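Local atomic coordinates of sensor protein (Vibrio cholerae, PDB entry 3BY9), a protein that probably senses C4-dicarboxylates such as succinate through this extracytoplasmic domain and signals by phosphorylating itself on histidine in a two-component system. Residues V175-Q180 with L248-R253; A168-Q173 with S202-D207. All blocks are in the same frame, centred on the assembly; numbering follows the deposited sequence. Where two conformers were deposited one is given.

The two contacts interlock along the chain and meet at strand 165-169: their centres are 11 Å apart, and this strand runs between the two segments of contact 1. Probable backbone hydrogen bonds tie it to both, Phe176 N to Ala168 O at 2.9 Å and Thr251 O to Thr169 N at 2.9 Å. Contact 1 is a small apolar contact beside the four-stranded sheet, whereas contact 2 leads from the end of that strand to the loop after helix 193-202; its Tyr205 packs on Phe176. Succinate is absent from this model, but its known site is near: the side chain of Gln204 is about 5 Å from that of Arg104, and that of Phe176 about 7 Å from that of Tyr131.

Contact 1. Residues V175-Q180 with L248-R253; sequences VFMSSQ and LALTIR
The ring of Phe176 meets the ring of Phe119 with planes about 40° apart, and its link to Leu250 is through CB, 4.4 Å from Leu250 CD2 in the conformer described. With CG anti to the backbone N (chi1 -179°), the ring is directed away from Leu250, which leaves CB to make the contact. Within 248-253, and taking no part in the meeting with 175-180, the Arg253 guanidinium has Thr251 CG2 over the centre of one face.

Leu250 divides its branches between two neighbours. While CD2 takes Phe176, CD1 of the same conformer meets the CE methyl of Met177, modelled as selenomethionine, at 4.0 Å. The two side chains cross at about a right angle, and the bend at chi3 (-70°) turns CE to the leucine. Both Phe176 and Met177 face Ala168 in a classic beta bulge, which helps to bring two consecutive side chains toward Leu250.

Strand 250-257 belongs to the four-stranded antiparallel sheet with 165-169 at its edge, and 175-176 pairs with 165-169 through Ala168. CA atoms of Phe176 and Leu250 are accordingly 8.6 Å apart. Only apolar groups touch, burying 100 Å² in all: the cohesion is dispersive and hydrophobic.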
ATOM      1  N   VAL A 175      -6.839  -1.835  -9.113  1.00 10.41           N
ATOM      2  CA  VAL A 175      -5.399  -1.986  -9.370  1.00 10.29           C
ATOM      3  C   VAL A 175      -4.637  -0.925  -8.587  1.00 13.02           C
ATOM      4  O   VAL A 175      -4.767   0.264  -8.854  1.00 14.31           O
ATOM      5  CB  VAL A 175      -5.127  -1.867 -10.895  1.00 12.02           C
ATOM      6  CG1 VAL A 175      -3.636  -1.925 -11.154  1.00 10.78           C
ATOM      7  CG2 VAL A 175      -5.803  -3.062 -11.616  1.00 11.79           C
ATOM      8  N   PHE A 176      -3.864  -1.366  -7.576  1.00 10.16           N
ATOM      9  CA  PHE A 176      -3.100  -0.455  -6.723  1.00 11.65           C
ATOM     10  C   PHE A 176      -1.635  -0.367  -7.165  1.00 13.78           C
ATOM     11  O   PHE A 176      -1.008   0.661  -6.938  1.00 11.68           O
ATOM     12  CB  PHE A 176      -3.174  -0.918  -5.267  1.00 14.51           C
ATOM     13  CG  PHE A 176      -2.437  -0.036  -4.346  1.00 17.32           C
ATOM     14  CD1 PHE A 176      -2.837   1.278  -4.178  1.00 15.46           C
ATOM     15  CD2 PHE A 176      -1.305  -0.488  -3.708  1.00 19.09           C
ATOM     16  CE1 PHE A 176      -2.103   2.166  -3.370  1.00 17.87           C
ATOM     17  CE2 PHE A 176      -0.551   0.380  -2.893  1.00 15.78           C
ATOM     18  CZ  PHE A 176      -0.958   1.708  -2.731  1.00 16.37           C
HETATM   19  N   MSE A 177      -1.083  -1.448  -7.754  1.00 13.08           N
HETATM   20  CA  MSE A 177       0.294  -1.435  -8.309  1.00 10.08           C
HETATM   21  C   MSE A 177       0.189  -2.107  -9.661  1.00  9.75           C
HETATM   22  O   MSE A 177      -0.648  -2.961  -9.856  1.00  8.92           O
HETATM   23  CB  MSE A 177       1.286  -2.220  -7.428  1.00 14.57           C
HETATM   24  CG  MSE A 177       1.570  -1.454  -6.169  1.00 14.61           C
HETATM   25 SE   MSE A 177       2.941  -2.322  -5.104  1.00 21.39          SE
HETATM   26  CE  MSE A 177       2.027  -3.809  -4.522  1.00 14.06           C
ATOM     27  N   SER A 178       1.062  -1.738 -10.594  1.00  8.44           N
ATOM     28  CA  SER A 178       0.982  -2.406 -11.897  1.00  8.04           C
ATOM     29  C   SER A 178       2.241  -2.088 -12.708  1.00 12.17           C
ATOM     30  O   SER A 178       2.876  -1.066 -12.473  1.00 11.86           O
ATOM     31  CB  SER A 178      -0.184  -1.835 -12.664  1.00 11.80           C
ATOM     32  OG  SER A 178      -0.261  -2.471 -13.953  1.00 15.08           O
ATOM     33  N   SER A 179       2.597  -2.978 -13.637  1.00  8.23           N
ATOM     34  CA  SER A 179       3.684  -2.656 -14.553  1.00 10.20           C
ATOM     35  C   SER A 179       3.127  -1.791 -15.703  1.00 11.73           C
ATOM     36  O   SER A 179       3.900  -1.319 -16.549  1.00 11.51           O
ATOM     37  CB  SER A 179       4.352  -3.943 -15.076  1.00 11.58           C
ATOM     38  OG  SER A 179       3.438  -4.814 -15.780  1.00  9.71           O
ATOM     39  N   GLN A 180       1.807  -1.578 -15.771  1.00 11.46           N
ATOM     40  CA  GLN A 180       1.198  -0.686 -16.792  1.00 13.96           C
ATOM     41  C   GLN A 180       0.541   0.414 -15.934  1.00 13.01           C
ATOM     42  O   GLN A 180      -0.552   0.277 -15.406  1.00 13.26           O
ATOM     43  CB  GLN A 180       0.194  -1.451 -17.682  1.00 13.97           C
ATOM     44  CG  GLN A 180      -0.786  -0.582 -18.487  1.00 30.96           C
ATOM     45  CD  GLN A 180      -0.145   0.604 -19.227  1.00 21.24           C
ATOM     46  OE1 GLN A 180       0.242   1.599 -18.620  1.00 26.10           O
ATOM     47  NE2 GLN A 180      -0.063   0.504 -20.546  1.00 21.06           N
ATOM     48  N   LEU A 248      -1.256  -8.908   3.274  1.00 21.91           N
ATOM     49  CA  LEU A 248      -1.158  -7.592   2.638  1.00 22.78           C
ATOM     50  C   LEU A 248      -2.473  -7.100   2.084  1.00 20.08           C
ATOM     51  O   LEU A 248      -2.586  -5.961   1.637  1.00 21.26           O
ATOM     52  CB  LEU A 248      -0.162  -7.660   1.469  1.00 20.09           C
ATOM     53  CG  LEU A 248       1.173  -8.283   1.819  1.00 13.99           C
ATOM     54  CD1 LEU A 248       2.078  -8.184   0.586  1.00 23.70           C
ATOM     55  CD2 LEU A 248       1.826  -7.530   3.044  1.00 20.63           C
ATOM     56  N   ALA A 249      -3.460  -7.977   2.128  1.00 19.69           N
ATOM     57  CA  ALA A 249      -4.783  -7.705   1.609  1.00 21.79           C
ATOM     58  C   ALA A 249      -4.683  -7.269   0.147  1.00 17.04           C
ATOM     59  O   ALA A 249      -5.376  -6.349  -0.309  1.00 16.45           O
ATOM     60  CB  ALA A 249      -5.538  -6.666   2.472  1.00 20.85           C
ATOM     61  N   LEU A 250      -3.772  -7.932  -0.576  0.50 16.16           N
ATOM     62  CA  LEU A 250      -3.530  -7.699  -2.018  0.50 11.36           C
ATOM     63  C   LEU A 250      -3.316  -9.019  -2.756  0.50 11.90           C
ATOM     64  O   LEU A 250      -2.733  -9.955  -2.203  0.50 16.56           O
ATOM     65  CB  LEU A 250      -2.279  -6.857  -2.251  0.50 13.79           C
ATOM     66  CG  LEU A 250      -2.329  -5.363  -1.941  0.50 15.35           C
ATOM     67  CD1 LEU A 250      -0.910  -4.775  -2.026  0.50 16.29           C
ATOM     68  CD2 LEU A 250      -3.248  -4.681  -2.924  0.50 18.93           C
ATOM     69  N   THR A 251      -3.776  -9.094  -4.004  1.00 12.17           N
ATOM     70  CA  THR A 251      -3.577 -10.312  -4.803  1.00 10.73           C
ATOM     71  C   THR A 251      -2.649  -9.888  -5.956  1.00 10.43           C
ATOM     72  O   THR A 251      -2.917  -8.905  -6.622  1.00 12.43           O
ATOM     73  CB  THR A 251      -4.917 -10.854  -5.387  1.00 14.63           C
ATOM     74  OG1 THR A 251      -5.775 -11.278  -4.292  1.00 14.88           O
ATOM     75  CG2 THR A 251      -4.671 -12.099  -6.306  1.00 12.98           C
ATOM     76  N   ILE A 252      -1.586 -10.657  -6.170  0.50  9.50           N
ATOM     77  CA  ILE A 252      -0.640 -10.377  -7.265  0.50 10.08           C
ATOM     78  C   ILE A 252      -1.108 -11.191  -8.472  0.50 10.86           C
ATOM     79  O   ILE A 252      -1.459 -12.365  -8.337  0.50 11.03           O
ATOM     80  CB  ILE A 252       0.777 -10.832  -6.901  0.50 10.91           C
ATOM     81  CG1 ILE A 252       1.177 -10.251  -5.540  0.50 11.42           C
ATOM     82  CG2 ILE A 252       1.757 -10.423  -7.992  0.50  9.82           C
ATOM     83  CD1 ILE A 252       2.438 -10.867  -5.011  0.50 25.31           C
ATOM     84  N   ARG A 253      -1.106 -10.582  -9.661  1.00 10.12           N
ATOM     85  CA  ARG A 253      -1.559 -11.305 -10.841  1.00  8.34           C
ATOM     86  C   ARG A 253      -0.634 -11.074 -11.985  1.00 12.05           C
ATOM     87  O   ARG A 253      -0.189  -9.934 -12.185  1.00 10.21           O
ATOM     88  CB  ARG A 253      -2.952 -10.769 -11.227  1.00  8.97           C
ATOM     89  CG  ARG A 253      -3.918 -10.765  -9.996  1.00  9.99           C
ATOM     90  CD  ARG A 253      -5.322 -10.334 -10.442  1.00 10.87           C
ATOM     91  NE  ARG A 253      -6.344 -10.209  -9.380  1.00 12.17           N
ATOM     92  CZ  ARG A 253      -7.261 -11.148  -9.154  1.00 13.51           C
ATOM     93  NH1 ARG A 253      -7.240 -12.288  -9.854  1.00 13.89           N
ATOM     94  NH2 ARG A 253      -8.282 -10.891  -8.353  1.00 13.69           N
TER

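Contact 2. Residues A168-Q173 with S202-D207; sequences ATDDHQ and SQQYLD
Tyr205 and Asp170 approach from opposite directions and join by one hydrogen bond, the phenol OH donating to Asp170 OD2 at 2.6 Å. The oxygen is met on its anti side, 32° out of the carboxylate plane, and lies at the edge of the tyrosine ring, near its plane; carboxylate and ring are turned 38° from each other. The buried carboxylate is satisfied at OD2 by the phenol and at OD1 by backbone N-H groups, which would probably stabilise its negative charge.

Bonds inside the segments shape the two turns. Asp170 OD1 accepts from His172 N at 2.8 Å, from above the carboxylate plane, making an Asx turn, and also from Val174 N just beyond the segment. Its chi1 of 70°, which sets CG between the backbone N and the carbonyl carbon, lets one oxygen serve this turn while the other faces Tyr205. In 202-207, an ST turn from Ser202 OG to Gln204 N (3.2 Å) closes the end of helix 193-202, where Gln203 leaves helical geometry with positive phi, and Gln203 NE2 reaches Asp207 OD1 at 3.0 Å.

Also within 202-207, Gln204 CG lies over one ring face of Tyr205, 3.9 Å above its plane and offset to the rim, while Gln204 NE2 bonds to Phe119 O.

Phe119 touches both Asp170 and Tyr205, and Ile199 of helix 193-202 touches Tyr205. The contact therefore sits where the turn after strand 165-169, the end of that helix and strand 116-121 converge, beside the junction between the four-stranded sheet and the five-stranded sheet whose domain holds the succinate site.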
ATOM      1  N   ALA A 168      -1.452  -5.602  -8.894  1.00  9.69           N
ATOM      2  CA  ALA A 168      -1.719  -6.006  -7.500  1.00  9.53           C
ATOM      3  C   ALA A 168      -3.078  -5.416  -7.265  1.00  9.75           C
ATOM      4  O   ALA A 168      -3.259  -4.195  -7.364  1.00 10.92           O
ATOM      5  CB  ALA A 168      -0.695  -5.400  -6.544  1.00 11.92           C
ATOM      6  N   THR A 169      -4.069  -6.266  -6.964  1.00 10.11           N
ATOM      7  CA  THR A 169      -5.447  -5.780  -6.787  1.00  9.27           C
ATOM      8  C   THR A 169      -5.952  -5.883  -5.344  1.00  9.75           C
ATOM      9  O   THR A 169      -5.568  -6.787  -4.617  1.00 12.38           O
ATOM     10  CB  THR A 169      -6.422  -6.607  -7.651  1.00  9.30           C
ATOM     11  OG1 THR A 169      -6.178  -8.008  -7.408  1.00 10.97           O
ATOM     12  CG2 THR A 169      -6.201  -6.334  -9.150  1.00 12.75           C
ATOM     13  N   ASP A 170      -6.819  -4.938  -4.967  1.00 12.30           N
ATOM     14  CA  ASP A 170      -7.392  -4.988  -3.620  1.00 14.67           C
ATOM     15  C   ASP A 170      -8.679  -5.808  -3.679  1.00 14.18           C
ATOM     16  O   ASP A 170      -8.995  -6.446  -4.696  1.00 15.57           O
ATOM     17  CB  ASP A 170      -7.654  -3.569  -3.084  1.00 11.47           C
ATOM     18  CG  ASP A 170      -8.793  -2.838  -3.794  1.00 15.43           C
ATOM     19  OD1 ASP A 170      -9.580  -3.432  -4.560  1.00 12.78           O
ATOM     20  OD2 ASP A 170      -8.915  -1.612  -3.556  1.00 17.05           O
ATOM     21  N   ASP A 171      -9.437  -5.802  -2.575  1.00 18.96           N
ATOM     22  CA  ASP A 171     -10.666  -6.591  -2.548  1.00 21.73           C
ATOM     23  C   ASP A 171     -11.786  -6.263  -3.542  1.00 22.11           C
ATOM     24  O   ASP A 171     -12.642  -7.130  -3.791  1.00 24.04           O
ATOM     25  CB  ASP A 171     -11.231  -6.617  -1.129  1.00 25.08           C
ATOM     26  CG  ASP A 171     -10.333  -7.359  -0.175  1.00 31.83           C
ATOM     27  OD1 ASP A 171      -9.582  -8.256  -0.623  1.00 32.62           O
ATOM     28  OD2 ASP A 171     -10.385  -7.050   1.039  1.00 43.53           O
ATOM     29  N   HIS A 172     -11.820  -5.037  -4.078  1.00 18.38           N
ATOM     30  CA  HIS A 172     -12.812  -4.629  -5.102  1.00 18.12           C
ATOM     31  C   HIS A 172     -12.201  -4.742  -6.490  1.00 20.19           C
ATOM     32  O   HIS A 172     -12.759  -4.237  -7.482  1.00 20.10           O
ATOM     33  CB  HIS A 172     -13.226  -3.159  -4.921  1.00 22.23           C
ATOM     34  CG  HIS A 172     -14.080  -2.918  -3.725  1.00 29.33           C
ATOM     35  ND1 HIS A 172     -15.392  -3.335  -3.655  1.00 37.58           N
ATOM     36  CD2 HIS A 172     -13.812  -2.310  -2.546  1.00 29.02           C
ATOM     37  CE1 HIS A 172     -15.898  -2.988  -2.482  1.00 31.77           C
ATOM     38  NE2 HIS A 172     -14.960  -2.365  -1.791  1.00 35.15           N
ATOM     39  N   GLN A 173     -11.034  -5.389  -6.559  1.00 16.52           N
ATOM     40  CA  GLN A 173     -10.270  -5.555  -7.767  1.00 15.97           C
ATOM     41  C   GLN A 173      -9.755  -4.225  -8.299  1.00 17.20           C
ATOM     42  O   GLN A 173      -9.552  -4.051  -9.509  1.00 17.78           O
ATOM     43  CB  GLN A 173     -11.056  -6.326  -8.864  1.00 18.77           C
ATOM     44  CG  GLN A 173     -11.797  -7.562  -8.374  1.00 17.66           C
ATOM     45  CD  GLN A 173     -10.906  -8.607  -7.677  1.00 25.16           C
ATOM     46  OE1 GLN A 173     -11.405  -9.567  -7.061  1.00 25.68           O
ATOM     47  NE2 GLN A 173      -9.602  -8.431  -7.765  1.00 13.37           N
ATOM     48  N   SER A 202     -14.321   5.139   1.955  1.00 18.58           N
ATOM     49  CA  SER A 202     -13.113   4.672   2.670  1.00 18.97           C
ATOM     50  C   SER A 202     -11.960   5.630   2.554  1.00 19.38           C
ATOM     51  O   SER A 202     -11.082   5.660   3.449  1.00 18.66           O
ATOM     52  CB  SER A 202     -12.635   3.318   2.153  1.00 17.81           C
ATOM     53  OG  SER A 202     -11.976   3.429   0.881  1.00 20.11           O
ATOM     54  N   GLN A 203     -11.950   6.416   1.477  1.00 13.71           N
ATOM     55  CA  GLN A 203     -10.885   7.362   1.180  1.00 14.32           C
ATOM     56  C   GLN A 203      -9.517   6.716   0.975  1.00  9.49           C
ATOM     57  O   GLN A 203      -8.507   7.436   0.930  1.00 12.08           O
ATOM     58  CB  GLN A 203     -10.794   8.480   2.249  1.00 19.95           C
ATOM     59  CG  GLN A 203     -11.946   9.524   2.136  1.00 24.21           C
ATOM     60  CD  GLN A 203     -11.820  10.473   0.934  1.00 23.71           C
ATOM     61  OE1 GLN A 203     -10.886  11.274   0.828  1.00 25.05           O
ATOM     62  NE2 GLN A 203     -12.784  10.385   0.021  1.00 26.19           N
ATOM     63  N   GLN A 204      -9.520   5.400   0.772  1.00 12.97           N
ATOM     64  CA  GLN A 204      -8.282   4.662   0.519  1.00  9.79           C
ATOM     65  C   GLN A 204      -7.584   5.238  -0.706  1.00 14.31           C
ATOM     66  O   GLN A 204      -6.351   5.310  -0.715  1.00 11.61           O
ATOM     67  CB  GLN A 204      -8.563   3.187   0.300  1.00  9.47           C
ATOM     68  CG  GLN A 204      -7.265   2.320   0.202  1.00 12.38           C
ATOM     69  CD  GLN A 204      -7.554   0.866   0.493  1.00 16.28           C
ATOM     70  OE1 GLN A 204      -8.692   0.399   0.294  1.00 17.90           O
ATOM     71  NE2 GLN A 204      -6.541   0.120   0.951  1.00 13.17           N
ATOM     72  N   TYR A 205      -8.369   5.645  -1.719  1.00 12.93           N
ATOM     73  CA  TYR A 205      -7.807   6.282  -2.927  1.00 13.13           C
ATOM     74  C   TYR A 205      -8.343   7.720  -3.021  1.00 12.28           C
ATOM     75  O   TYR A 205      -8.523   8.253  -4.130  1.00 15.39           O
ATOM     76  CB  TYR A 205      -8.179   5.495  -4.199  1.00 13.90           C
ATOM     77  CG  TYR A 205      -7.846   4.036  -4.062  1.00 15.47           C
ATOM     78  CD1 TYR A 205      -6.520   3.620  -3.852  1.00 17.40           C
ATOM     79  CD2 TYR A 205      -8.841   3.081  -4.028  1.00 12.41           C
ATOM     80  CE1 TYR A 205      -6.217   2.283  -3.609  1.00 19.20           C
ATOM     81  CE2 TYR A 205      -8.558   1.772  -3.793  1.00 14.04           C
ATOM     82  CZ  TYR A 205      -7.232   1.367  -3.582  1.00 17.64           C
ATOM     83  OH  TYR A 205      -6.942   0.048  -3.369  1.00 16.74           O
ATOM     84  N   LEU A 206      -8.523   8.353  -1.864  1.00 13.17           N
ATOM     85  CA  LEU A 206      -9.019   9.719  -1.772  1.00 12.00           C
ATOM     86  C   LEU A 206     -10.296   9.837  -2.623  1.00 18.09           C
ATOM     87  O   LEU A 206     -11.187   8.962  -2.498  1.00 14.43           O
ATOM     88  CB  LEU A 206      -7.956  10.702  -2.215  1.00 11.15           C
ATOM     89  CG  LEU A 206      -6.603  10.486  -1.463  1.00 11.90           C
ATOM     90  CD1 LEU A 206      -5.544  11.486  -1.865  1.00 12.95           C
ATOM     91  CD2 LEU A 206      -6.822  10.544   0.044  1.00 14.84           C
ATOM     92  N   ASP A 207     -10.377  10.886  -3.458  1.00 16.59           N
ATOM     93  CA  ASP A 207     -11.564  11.081  -4.325  1.00 20.98           C
ATOM     94  C   ASP A 207     -11.301  10.629  -5.767  1.00 20.27           C
ATOM     95  O   ASP A 207     -11.907  11.149  -6.734  1.00 17.69           O
ATOM     96  CB  ASP A 207     -11.967  12.558  -4.380  1.00 22.75           C
ATOM     97  CG  ASP A 207     -12.345  13.126  -3.037  1.00 28.83           C
ATOM     98  OD1 ASP A 207     -12.935  12.402  -2.215  1.00 25.41           O
ATOM     99  OD2 ASP A 207     -12.091  14.336  -2.821  1.00 32.38           O
TER